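Long-range contacts in formate dehydrogenase (Staphylococcus aureus, PDB 6TTB), which probably catalyses the oxidation of formate to carbon dioxide, passing the hydride to NAD, in a two-subunit enzyme of the D-2-hydroxyacid dehydrogenase family: residues E47-N52 / M328-Q333; V145-H150 / H324-T329; A128-N133 / I358-G363; V119-V124 / I134-V139. All blocks are in the same frame, centred on the assembly; numbering follows the deposited sequence.

Interaction 1 of 4, residues E47-N52 / M328-Q333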
# COMPACT_ATOMS: atom_id res chain seq x y z
N GLU A 47 -11.49 -14.02 18.66
CA GLU A 47 -12.88 -13.81 19.07
C GLU A 47 -13.59 -12.72 18.22
O GLU A 47 -14.74 -12.37 18.51
CB GLU A 47 -12.95 -13.53 20.59
N ASN A 48 -12.92 -12.19 17.18
CA ASN A 48 -13.46 -11.14 16.32
C ASN A 48 -14.24 -11.74 15.12
O ASN A 48 -15.34 -11.30 14.80
CB ASN A 48 -12.32 -10.27 15.78
CG ASN A 48 -11.85 -9.20 16.75
OD1 ASN A 48 -12.53 -8.90 17.71
ND2 ASN A 48 -10.77 -8.51 16.43
N GLN A 49 -13.63 -12.71 14.43
CA GLN A 49 -14.12 -13.25 13.18
C GLN A 49 -15.60 -13.64 13.26
O GLN A 49 -16.02 -14.31 14.16
CB GLN A 49 -13.27 -14.47 12.86
CG GLN A 49 -13.57 -15.07 11.52
CD GLN A 49 -13.22 -14.17 10.37
OE1 GLN A 49 -12.43 -13.23 10.49
NE2 GLN A 49 -13.77 -14.48 9.22
N LEU A 50 -16.39 -13.25 12.25
CA LEU A 50 -17.82 -13.54 12.20
C LEU A 50 -18.00 -14.81 11.37
O LEU A 50 -18.74 -15.73 11.74
CB LEU A 50 -18.57 -12.34 11.57
CG LEU A 50 -19.28 -11.37 12.56
CD1 LEU A 50 -18.72 -11.44 13.99
CD2 LEU A 50 -19.30 -9.92 12.05
N LEU A 51 -17.29 -14.81 10.22
CA LEU A 51 -17.38 -15.85 9.22
C LEU A 51 -16.43 -16.97 9.60
O LEU A 51 -15.37 -17.10 8.96
CB LEU A 51 -16.92 -15.28 7.90
CG LEU A 51 -17.61 -15.84 6.67
CD1 LEU A 51 -18.83 -15.03 6.37
CD2 LEU A 51 -16.67 -15.80 5.48
N ASN A 52 -16.83 -17.74 10.63
CA ASN A 52 -16.17 -18.98 10.91
C ASN A 52 -17.18 -19.99 11.45
O ASN A 52 -18.38 -19.68 11.64
CB ASN A 52 -15.05 -18.74 11.89
CG ASN A 52 -15.55 -18.03 13.11
OD1 ASN A 52 -16.60 -18.39 13.67
ND2 ASN A 52 -14.84 -17.01 13.54
N MET A 328 -13.53 -9.41 2.94
CA MET A 328 -13.89 -10.12 4.16
C MET A 328 -13.36 -9.34 5.36
O MET A 328 -13.23 -9.91 6.44
CB MET A 328 -13.26 -11.54 4.19
CG MET A 328 -13.87 -12.43 5.21
SD MET A 328 -12.94 -13.96 5.56
CE MET A 328 -11.33 -13.27 6.04
N THR A 329 -13.02 -8.04 5.16
CA THR A 329 -12.76 -7.15 6.29
C THR A 329 -13.86 -7.33 7.33
O THR A 329 -14.94 -7.75 6.99
CB THR A 329 -12.73 -5.66 5.94
OG1 THR A 329 -13.86 -5.22 5.17
CG2 THR A 329 -11.42 -5.23 5.33
N LEU A 330 -13.55 -7.05 8.61
CA LEU A 330 -14.51 -7.27 9.69
C LEU A 330 -15.85 -6.61 9.36
O LEU A 330 -16.87 -7.22 9.52
CB LEU A 330 -13.95 -6.70 10.97
CG LEU A 330 -13.70 -7.70 12.08
CD1 LEU A 330 -13.32 -9.05 11.52
CD2 LEU A 330 -12.62 -7.18 13.02
N GLU A 331 -15.83 -5.37 8.86
CA GLU A 331 -17.07 -4.65 8.64
C GLU A 331 -17.80 -5.30 7.48
O GLU A 331 -19.00 -5.37 7.47
CB GLU A 331 -16.76 -3.22 8.19
CG GLU A 331 -16.31 -2.33 9.31
CD GLU A 331 -14.85 -2.41 9.73
OE1 GLU A 331 -13.97 -3.00 8.95
OE2 GLU A 331 -14.55 -1.87 10.83
N ALA A 332 -17.04 -5.61 6.45
CA ALA A 332 -17.56 -6.42 5.36
C ALA A 332 -18.33 -7.62 5.93
O ALA A 332 -19.39 -7.96 5.44
CB ALA A 332 -16.43 -6.84 4.46
N GLN A 333 -17.85 -8.22 7.05
CA GLN A 333 -18.55 -9.39 7.62
C GLN A 333 -19.98 -9.04 8.03
O GLN A 333 -20.89 -9.69 7.56
CB GLN A 333 -17.72 -10.22 8.61
CG GLN A 333 -16.55 -10.90 7.93
CD GLN A 333 -15.55 -11.48 8.89
OE1 GLN A 333 -15.92 -12.21 9.81
NE2 GLN A 333 -14.25 -11.16 8.71

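Interaction 2 of 4, residues V145-H150 / H324-T329. With NAD (nicotinamide-adenine-dinucleotide), chain C.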
# COMPACT_ATOMS: atom_id res chain seq x y z
N VAL A 145 -16.52 -1.32 -1.06
CA VAL A 145 -15.58 -0.28 -0.63
C VAL A 145 -14.30 -0.91 -0.15
O VAL A 145 -13.18 -0.40 -0.43
CB VAL A 145 -16.11 0.57 0.49
CG1 VAL A 145 -15.00 1.44 1.01
CG2 VAL A 145 -17.30 1.38 0.06
N SER A 146 -14.48 -1.98 0.63
CA SER A 146 -13.35 -2.71 1.16
C SER A 146 -12.38 -3.00 0.05
O SER A 146 -11.16 -2.82 0.23
CB SER A 146 -13.78 -3.98 1.79
OG SER A 146 -12.75 -4.51 2.61
N VAL A 147 -12.91 -3.52 -1.07
CA VAL A 147 -12.05 -3.99 -2.16
C VAL A 147 -11.38 -2.79 -2.82
O VAL A 147 -10.18 -2.82 -3.10
CB VAL A 147 -12.83 -4.90 -3.14
CG1 VAL A 147 -12.03 -5.31 -4.33
CG2 VAL A 147 -13.36 -6.14 -2.43
N ALA A 148 -12.05 -1.65 -2.86
CA ALA A 148 -11.40 -0.50 -3.46
C ALA A 148 -10.20 -0.13 -2.64
O ALA A 148 -9.10 0.07 -3.19
CB ALA A 148 -12.32 0.64 -3.55
N GLU A 149 -10.42 -0.04 -1.30
CA GLU A 149 -9.33 0.29 -0.39
C GLU A 149 -8.18 -0.68 -0.65
O GLU A 149 -7.01 -0.30 -0.79
CB GLU A 149 -9.76 0.16 1.06
CG GLU A 149 -10.87 1.08 1.50
CD GLU A 149 -11.26 0.97 3.00
OE1 GLU A 149 -10.67 0.15 3.69
OE2 GLU A 149 -12.13 1.78 3.48
N HIS A 150 -8.49 -1.97 -0.69
CA HIS A 150 -7.39 -2.91 -0.83
C HIS A 150 -6.62 -2.62 -2.11
O HIS A 150 -5.41 -2.79 -2.17
CB HIS A 150 -7.93 -4.29 -0.89
CG HIS A 150 -6.98 -5.27 -0.36
ND1 HIS A 150 -6.95 -5.61 1.00
CD2 HIS A 150 -6.04 -6.03 -0.97
CE1 HIS A 150 -6.04 -6.56 1.18
NE2 HIS A 150 -5.48 -6.83 -0.03
N HIS A 324 -7.15 -14.20 0.55
CA HIS A 324 -8.29 -13.56 -0.05
C HIS A 324 -9.25 -13.13 1.04
O HIS A 324 -10.33 -13.71 1.14
CB HIS A 324 -9.08 -14.52 -0.99
CG HIS A 324 -10.25 -13.80 -1.61
ND1 HIS A 324 -11.26 -14.44 -2.33
CD2 HIS A 324 -10.56 -12.48 -1.63
CE1 HIS A 324 -12.11 -13.51 -2.81
NE2 HIS A 324 -11.72 -12.33 -2.35
N TYR A 325 -8.98 -11.99 1.63
CA TYR A 325 -9.90 -11.50 2.65
C TYR A 325 -10.37 -10.05 2.42
O TYR A 325 -11.08 -9.51 3.25
CB TYR A 325 -9.18 -11.54 3.98
CG TYR A 325 -8.10 -10.50 4.08
CD1 TYR A 325 -6.88 -10.66 3.44
CD2 TYR A 325 -8.32 -9.32 4.79
CE1 TYR A 325 -5.88 -9.71 3.59
CE2 TYR A 325 -7.34 -8.36 4.92
CZ TYR A 325 -6.12 -8.58 4.36
OH TYR A 325 -5.21 -7.60 4.50
N SER A 326 -9.95 -9.43 1.30
CA SER A 326 -10.13 -8.01 1.08
C SER A 326 -11.61 -7.69 1.15
O SER A 326 -11.98 -6.69 1.78
CB SER A 326 -9.48 -7.50 -0.25
OG SER A 326 -10.37 -7.67 -1.36
N GLY A 327 -12.44 -8.58 0.60
CA GLY A 327 -13.89 -8.41 0.75
C GLY A 327 -14.43 -9.09 2.01
O GLY A 327 -15.63 -9.33 2.12
N MET A 328 -13.53 -9.41 2.94
CA MET A 328 -13.89 -10.12 4.16
C MET A 328 -13.36 -9.34 5.36
O MET A 328 -13.23 -9.91 6.44
CB MET A 328 -13.26 -11.54 4.19
CG MET A 328 -13.87 -12.43 5.21
SD MET A 328 -12.94 -13.96 5.56
CE MET A 328 -11.33 -13.27 6.04
N THR A 329 -13.02 -8.04 5.16
CA THR A 329 -12.76 -7.15 6.29
C THR A 329 -13.86 -7.33 7.33
O THR A 329 -14.94 -7.75 6.99
CB THR A 329 -12.73 -5.66 5.94
OG1 THR A 329 -13.86 -5.22 5.17
CG2 THR A 329 -11.42 -5.23 5.33
PA NAD C . -19.51 -4.21 -11.36
O1A NAD C . -20.50 -5.02 -12.12
O2A NAD C . -19.90 -2.91 -10.67
O5B NAD C . -18.18 -4.00 -12.23
C5B NAD C . -17.92 -4.77 -13.42
C4B NAD C . -17.93 -3.82 -14.60
O4B NAD C . -16.96 -4.31 -15.55
C3B NAD C . -19.28 -3.69 -15.34
O3B NAD C . -19.98 -2.46 -15.16
C2B NAD C . -18.95 -3.93 -16.82
O2B NAD C . -19.39 -2.89 -17.67
C1B NAD C . -17.43 -4.14 -16.86
N9A NAD C . -17.03 -5.28 -17.70
C8A NAD C . -17.87 -6.27 -18.20
N7A NAD C . -17.27 -7.07 -19.06
C5A NAD C . -15.99 -6.53 -19.21
C6A NAD C . -14.88 -6.87 -20.03
N6A NAD C . -14.89 -7.83 -20.94
N1A NAD C . -13.80 -6.06 -19.99
C2A NAD C . -13.80 -5.04 -19.11
N3A NAD C . -14.75 -4.65 -18.27
C4A NAD C . -15.84 -5.43 -18.37
O3 NAD C . -18.91 -5.14 -10.27
PN NAD C . -18.04 -4.60 -9.08
O1N NAD C . -18.97 -4.53 -7.89
O2N NAD C . -17.31 -3.37 -9.51
O5D NAD C . -17.00 -5.83 -8.91
C5D NAD C . -15.72 -5.78 -9.60
C4D NAD C . -15.13 -7.14 -9.54
O4D NAD C . -14.45 -7.27 -8.26
C3D NAD C . -16.19 -8.26 -9.62
O3D NAD C . -16.12 -9.00 -10.83
C2D NAD C . -15.98 -9.09 -8.36
O2D NAD C . -15.86 -10.49 -8.55
C1D NAD C . -14.71 -8.55 -7.73
N1N NAD C . -14.90 -8.45 -6.27
C2N NAD C . -13.98 -9.10 -5.39
C3N NAD C . -14.14 -9.02 -3.99
C7N NAD C . -13.01 -9.45 -3.06
O7N NAD C . -13.30 -9.81 -1.92
N7N NAD C . -11.74 -9.40 -3.50
C4N NAD C . -15.38 -8.47 -3.49
C5N NAD C . -16.29 -7.86 -4.38
C6N NAD C . -16.05 -7.89 -5.76

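Interaction 3 of 4, residues A128-N133 / I358-G363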
# COMPACT_ATOMS: atom_id res chain seq x y z
N ALA A 128 -25.02 -26.24 -14.65
CA ALA A 128 -25.76 -27.32 -13.95
C ALA A 128 -26.78 -26.78 -12.95
O ALA A 128 -27.91 -27.22 -12.93
CB ALA A 128 -24.86 -28.31 -13.27
N ALA A 129 -26.37 -25.88 -12.07
CA ALA A 129 -27.31 -25.20 -11.18
C ALA A 129 -28.54 -24.73 -11.97
O ALA A 129 -29.68 -24.98 -11.57
CB ALA A 129 -26.64 -24.07 -10.41
N SER A 130 -28.31 -24.08 -13.12
CA SER A 130 -29.42 -23.71 -13.98
C SER A 130 -30.31 -24.91 -14.37
O SER A 130 -31.54 -24.84 -14.31
CB SER A 130 -28.98 -22.98 -15.14
OG SER A 130 -30.13 -22.39 -15.68
N GLU A 131 -29.68 -26.00 -14.82
CA GLU A 131 -30.38 -27.11 -15.43
C GLU A 131 -31.20 -27.88 -14.39
O GLU A 131 -32.16 -28.54 -14.74
CB GLU A 131 -29.39 -28.06 -16.09
CG GLU A 131 -28.53 -27.43 -17.18
CD GLU A 131 -27.43 -28.40 -17.67
OE1 GLU A 131 -26.87 -28.16 -18.82
OE2 GLU A 131 -27.16 -29.45 -16.93
N HIS A 132 -30.78 -27.82 -13.11
CA HIS A 132 -31.45 -28.49 -12.00
C HIS A 132 -32.36 -27.50 -11.28
O HIS A 132 -32.92 -27.81 -10.23
CB HIS A 132 -30.38 -29.04 -11.02
CG HIS A 132 -29.70 -30.24 -11.57
ND1 HIS A 132 -28.81 -30.16 -12.61
CD2 HIS A 132 -29.90 -31.56 -11.34
CE1 HIS A 132 -28.43 -31.38 -12.95
NE2 HIS A 132 -29.06 -32.25 -12.16
N ASN A 133 -32.36 -26.27 -11.75
CA ASN A 133 -33.27 -25.27 -11.23
C ASN A 133 -32.97 -24.96 -9.74
O ASN A 133 -33.87 -24.69 -8.96
CB ASN A 133 -34.71 -25.57 -11.67
CG ASN A 133 -35.56 -24.35 -11.56
OD1 ASN A 133 -36.71 -24.45 -11.25
ND2 ASN A 133 -34.97 -23.18 -11.64
N ILE A 358 -29.10 -11.74 -7.83
CA ILE A 358 -29.35 -13.00 -8.50
C ILE A 358 -28.30 -13.26 -9.56
O ILE A 358 -28.21 -12.56 -10.55
CB ILE A 358 -30.74 -13.05 -9.11
CG1 ILE A 358 -31.83 -13.25 -8.05
CG2 ILE A 358 -30.78 -14.13 -10.19
CD1 ILE A 358 -33.04 -12.34 -8.32
N ILE A 359 -27.57 -14.35 -9.38
CA ILE A 359 -26.71 -14.84 -10.44
C ILE A 359 -27.52 -15.78 -11.34
O ILE A 359 -27.90 -15.41 -12.43
CB ILE A 359 -25.43 -15.44 -9.84
CG1 ILE A 359 -24.68 -14.34 -9.09
CG2 ILE A 359 -24.54 -16.07 -10.91
CD1 ILE A 359 -23.80 -14.89 -8.04
N VAL A 360 -27.89 -16.94 -10.83
CA VAL A 360 -28.79 -17.77 -11.59
C VAL A 360 -30.19 -17.71 -10.96
O VAL A 360 -30.36 -17.95 -9.76
CB VAL A 360 -28.26 -19.21 -11.70
CG1 VAL A 360 -29.36 -20.16 -12.10
CG2 VAL A 360 -27.10 -19.29 -12.67
N ALA A 361 -31.18 -17.43 -11.84
CA ALA A 361 -32.59 -17.37 -11.52
C ALA A 361 -33.20 -18.78 -11.49
O ALA A 361 -32.76 -19.66 -12.23
CB ALA A 361 -33.25 -16.51 -12.55
N SER A 362 -34.25 -18.96 -10.67
CA SER A 362 -34.87 -20.25 -10.38
C SER A 362 -36.35 -20.02 -10.12
O SER A 362 -36.75 -18.87 -9.86
CB SER A 362 -34.22 -20.87 -9.18
OG SER A 362 -35.06 -21.87 -8.63
N GLY A 363 -37.18 -21.08 -10.23
CA GLY A 363 -38.64 -20.86 -10.13
C GLY A 363 -39.22 -21.25 -8.76
O GLY A 363 -38.76 -20.69 -7.67

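Interaction 4 of 4, residues V119-V124 / I134-V139. With NAD (nicotinamide-adenine-dinucleotide), chain C.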
# COMPACT_ATOMS: atom_id res chain seq x y z
N VAL A 119 -19.36 -11.92 -2.36
CA VAL A 119 -19.56 -11.76 -3.77
C VAL A 119 -18.55 -12.64 -4.56
O VAL A 119 -17.34 -12.54 -4.40
CB VAL A 119 -19.47 -10.26 -4.11
CG1 VAL A 119 -19.09 -10.01 -5.56
CG2 VAL A 119 -20.81 -9.62 -3.79
N GLY A 120 -19.07 -13.44 -5.48
CA GLY A 120 -18.24 -14.20 -6.38
C GLY A 120 -18.63 -15.66 -6.32
O GLY A 120 -18.36 -16.35 -5.33
N SER A 121 -19.28 -16.12 -7.38
CA SER A 121 -19.92 -17.41 -7.37
C SER A 121 -19.24 -18.34 -8.33
O SER A 121 -19.87 -19.25 -8.84
CB SER A 121 -21.31 -17.26 -7.70
OG SER A 121 -21.86 -16.44 -6.71
N ASP A 122 -17.98 -18.08 -8.62
CA ASP A 122 -17.41 -18.93 -9.66
C ASP A 122 -17.18 -20.31 -9.07
O ASP A 122 -16.91 -21.20 -9.83
CB ASP A 122 -16.33 -18.26 -10.53
CG ASP A 122 -15.40 -17.33 -9.74
OD1 ASP A 122 -15.93 -16.35 -9.09
OD2 ASP A 122 -14.16 -17.61 -9.70
N HIS A 123 -17.48 -20.51 -7.78
CA HIS A 123 -17.27 -21.82 -7.14
C HIS A 123 -18.46 -22.73 -7.42
O HIS A 123 -18.54 -23.87 -6.94
CB HIS A 123 -16.98 -21.68 -5.61
CG HIS A 123 -18.07 -20.95 -4.85
ND1 HIS A 123 -18.37 -19.58 -5.04
CD2 HIS A 123 -18.99 -21.38 -3.96
CE1 HIS A 123 -19.45 -19.24 -4.33
NE2 HIS A 123 -19.83 -20.31 -3.63
N VAL A 124 -19.39 -22.25 -8.22
CA VAL A 124 -20.62 -23.02 -8.46
C VAL A 124 -20.77 -23.19 -9.96
O VAL A 124 -20.70 -22.19 -10.68
CB VAL A 124 -21.88 -22.32 -7.88
CG1 VAL A 124 -23.13 -23.17 -8.05
CG2 VAL A 124 -21.70 -21.93 -6.41
N ILE A 134 -31.69 -24.93 -9.41
CA ILE A 134 -31.14 -24.33 -8.20
C ILE A 134 -30.90 -22.83 -8.45
O ILE A 134 -30.35 -22.47 -9.47
CB ILE A 134 -29.80 -25.03 -7.92
CG1 ILE A 134 -29.96 -26.46 -7.45
CG2 ILE A 134 -28.87 -24.23 -7.01
CD1 ILE A 134 -28.78 -27.27 -7.89
N GLY A 135 -31.24 -21.99 -7.46
CA GLY A 135 -30.98 -20.56 -7.53
C GLY A 135 -29.62 -20.25 -6.94
O GLY A 135 -29.19 -20.92 -6.01
N VAL A 136 -29.00 -19.19 -7.43
CA VAL A 136 -27.68 -18.80 -6.96
C VAL A 136 -27.65 -17.30 -6.72
O VAL A 136 -27.92 -16.49 -7.65
CB VAL A 136 -26.62 -19.19 -8.00
CG1 VAL A 136 -25.28 -18.58 -7.69
CG2 VAL A 136 -26.52 -20.72 -8.14
N VAL A 137 -27.27 -16.91 -5.50
CA VAL A 137 -27.36 -15.51 -5.11
C VAL A 137 -26.18 -15.21 -4.25
O VAL A 137 -25.85 -15.98 -3.37
CB VAL A 137 -28.66 -15.19 -4.35
CG1 VAL A 137 -29.85 -15.69 -5.11
CG2 VAL A 137 -28.64 -15.82 -2.98
N GLU A 138 -25.61 -14.02 -4.47
CA GLU A 138 -24.57 -13.51 -3.62
C GLU A 138 -25.07 -12.16 -3.10
O GLU A 138 -26.15 -11.74 -3.48
CB GLU A 138 -23.23 -13.50 -4.40
CG GLU A 138 -23.11 -12.47 -5.55
CD GLU A 138 -22.01 -12.74 -6.61
OE1 GLU A 138 -21.56 -13.90 -6.77
OE2 GLU A 138 -21.69 -11.81 -7.38
N VAL A 139 -24.28 -11.51 -2.21
CA VAL A 139 -24.62 -10.29 -1.48
C VAL A 139 -24.01 -9.06 -2.17
O VAL A 139 -23.07 -8.40 -1.69
CB VAL A 139 -24.08 -10.40 -0.05
CG1 VAL A 139 -24.59 -9.26 0.82
CG2 VAL A 139 -24.39 -11.77 0.56
PA NAD C . -19.51 -4.21 -11.36
O1A NAD C . -20.50 -5.02 -12.12
O2A NAD C . -19.90 -2.91 -10.67
O5B NAD C . -18.18 -4.00 -12.23
C5B NAD C . -17.92 -4.77 -13.42
C4B NAD C . -17.93 -3.82 -14.60
O4B NAD C . -16.96 -4.31 -15.55
C3B NAD C . -19.28 -3.69 -15.34
O3B NAD C . -19.98 -2.46 -15.16
C2B NAD C . -18.95 -3.93 -16.82
O2B NAD C . -19.39 -2.89 -17.67
C1B NAD C . -17.43 -4.14 -16.86
N9A NAD C . -17.03 -5.28 -17.70
C8A NAD C . -17.87 -6.27 -18.20
N7A NAD C . -17.27 -7.07 -19.06
C5A NAD C . -15.99 -6.53 -19.21
C6A NAD C . -14.88 -6.87 -20.03
N6A NAD C . -14.89 -7.83 -20.94
N1A NAD C . -13.80 -6.06 -19.99
C2A NAD C . -13.80 -5.04 -19.11
N3A NAD C . -14.75 -4.65 -18.27
C4A NAD C . -15.84 -5.43 -18.37
O3 NAD C . -18.91 -5.14 -10.27
PN NAD C . -18.04 -4.60 -9.08
O1N NAD C . -18.97 -4.53 -7.89
O2N NAD C . -17.31 -3.37 -9.51
O5D NAD C . -17.00 -5.83 -8.91
C5D NAD C . -15.72 -5.78 -9.60
C4D NAD C . -15.13 -7.14 -9.54
O4D NAD C . -14.45 -7.27 -8.26
C3D NAD C . -16.19 -8.26 -9.62
O3D NAD C . -16.12 -9.00 -10.83
C2D NAD C . -15.98 -9.09 -8.36
O2D NAD C . -15.86 -10.49 -8.55
C1D NAD C . -14.71 -8.55 -7.73
N1N NAD C . -14.90 -8.45 -6.27
C2N NAD C . -13.98 -9.10 -5.39
C3N NAD C . -14.14 -9.02 -3.99
C7N NAD C . -13.01 -9.45 -3.06
O7N NAD C . -13.30 -9.81 -1.92
N7N NAD C . -11.74 -9.40 -3.50
C4N NAD C . -15.38 -8.47 -3.49
C5N NAD C . -16.29 -7.86 -4.38
C6N NAD C . -16.05 -7.89 -5.76

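Interaction 1 of 4, residues E47-N52 / M328-Q333
The first turn of helix 330-348 meets the loop that follows strand 34-38, and one side-chain amide, that of Gln333, carries most of the contact. Its CG stands anti to the carbonyl carbon and the chain is extended beyond, so the amide reaches out to the loop backbone. There OE1 accepts two N-H groups in succession: Leu50 N, 2.7 Å from Gln333 OE1 and nearly along the C=O axis, and Leu51 N, 3.0 Å from the same oxygen but above the carbonyl plane. The other end of the amide turns back on its own helix start, Gln333 NE2 giving a bond of 2.8 Å to Met328 O, close to the amide plane. With both ends held, the amide's rotation is fixed. Here the helix begins, with Thr329 as N-cap, its OG1 receiving a weak bond from Ala332 N, while the loop folds through an inverse gamma turn centred on Leu51. Gln49 crosses Gln333 at about a right angle, its amide plane turned 46° away. It takes a weak bond from Gln333 NE2 through OE1 and spends NE2 on Leu51 O, 3.1 Å away. Apolar contacts lie beside this network: Leu50 lays CB and CD2 against Gln333 CB, and Leu51 CD2 meets Met328 SD at 4.2 Å. At the outer end Asn48 and Leu330 cross likewise, Asn48 ND2 bonded to Asn181 O of the second subunit.

Interaction 2 of 4, residues V145-H150 / H324-T329
The nicotinamide end of the NAD site is built where helix 144-160 passes the loop 324-329. His324 NE2 donates to the carboxamide oxygen, NAD O7N, at 3.0 Å, with the amide group lying at the edge of the imidazole; on the other side of that ring ND1 is bonded to Gln305, consistent with the His-Gln pair of formate dehydrogenases. From the helix, Val147 sends CG2, anti to its carbonyl carbon, against the nicotinamide, 3.3 Å from NAD C4N, the carbon that takes up hydride. Gly327 N lies 2.9 Å from NAD O7N. The loop itself is tied to the helix through Ser146, whose OG, anti to the backbone N, donates almost along the C=O axis to Ser326 O, 2.5 Å away. The same hydroxyl accepts from Thr329 OG1 at 2.9 Å and is also bonded to Arg160 of the second subunit, so one buried oxygen joins two points of the loop and the neighbouring chain. One helical turn after Ser146, the His150 ring has Ser326 CB over one face in a CH-pi contact, 3.5 Å from its centroid. That ring also turns its edge to the face of Tyr325 in an offset T-shaped pair, planes at 88°, while His150 ND1 is bonded to the same Arg160 of the second subunit. Helix 144-160 also packs against helix 198-207, through Val147 on Ile199 and Ala148 on Leu202, and the loop itself runs from edge strand 319-321 into helix 330-348.

Interaction 3 of 4, residues A128-N133 / I358-G363
Helix 126-131 ends in a Schellman motif, with Asn133 at a positive phi of 64°, and the last modelled residues of the chain pass beside this end so that the CA atoms of Asn133 and Ser362 come within 5.3 Å. A hydrogen bond across the contact forms at that reversal. Ser362 holds OG anti to its backbone N and donates to Asn133 O over 3.1 Å, approaching from well above the carbonyl plane rather than along a lone pair. A carbonyl turned out by the left-handed residue is thus met by a hydroxyl from the tail. Val360 points its side chain at the helix one turn before Asn133, where CG1, anti to the backbone N, rests on Ser130, 4.0 Å from Ser130 CA and 4.2 Å from Ser130 CB. This is a light apolar touch at a helix flank, and most of the contact lies at the surface. The helix end is also closed from within: Ala128 O accepts both His132 N and His132 ND1, the latter at 3.1 Å and nearly in the imidazole plane, which holds the ring against its own last turn. Beyond the two segments, Glu131 forms a salt bridge with Arg102. Earlier in the tail, Ile359 and Val360 both face Val136 in a classic beta bulge, so the C-terminal tail runs antiparallel along strand 135-138, the edge of an otherwise parallel sheet, and then crosses the end of the helix that leads into that strand.

Interaction 4 of 4, residues V119-V124 / I134-V139
Glu138 OE1 is the hub of this contact, met by two donors from the loop 119-124. Ser121 OG donates to Glu138 OE1 at 2.6 Å, and Gly120 N adds a weak bond to the same oxygen at 2.8 Å; the exact places of the hydroxyl and carboxylate oxygens are somewhat uncertain. Two donors on one oxygen would be consistent with a charged carboxylate. Glu138 gets there with CG in the crowded position between backbone N and carbonyl carbon, chi1 70°, and an otherwise extended chain that reaches across from the strand. Its other oxygen, OE2, lies 3.6 Å from Val119 CG1. That valine faces two ways: CG2 rests on Val139 O at 3.3 Å, while CG1 also touches the cofactor, 3.7 Å from NAD C6N. In the loop, Gly120 takes backbone angles that call for glycine, and Ser121 opens a type I turn closed by Val124 N on Ser121 O at 3.1 Å. Behind the turn, Val124 CG1 meets Val136 CG2 tip to tip at 4.2 Å. In the second shell Ser121 OG is also hydrogen-bonded to Thr116 OG1 on strand 113-116, and Asp122 forms a salt bridge with Arg276, whose NE is itself bonded to NAD. Strand 113-116, this loop, helix 126-131 and strand 135-138 make up a beta-alpha-beta crossover between neighbouring parallel strands, its loop carrying Val119 to the nicotinamide ring.

How the interactions relate
Interactions 4 and 3 form one group around strand 135-138, centres 10 Å apart: the first ties the strand to the loop before helix 126-131, the second sets the chain's tail against that helix, and Ile359 N probably bonds to Val136 O between them. Interactions 1 and 2 form another, 12 Å apart, sharing Met328 and Thr329 at the start of helix 330-348, and both touch the second subunit. The groups are separate, yet NAD bridges them, touched by interactions 2 and 4, whose centres lie 18 Å apart. Along the chain, interaction 4 closes before interaction 2 opens, while interactions 1 and 3 cross. The cofactor is thus approached from helix 144-160 and from the five-stranded sheet.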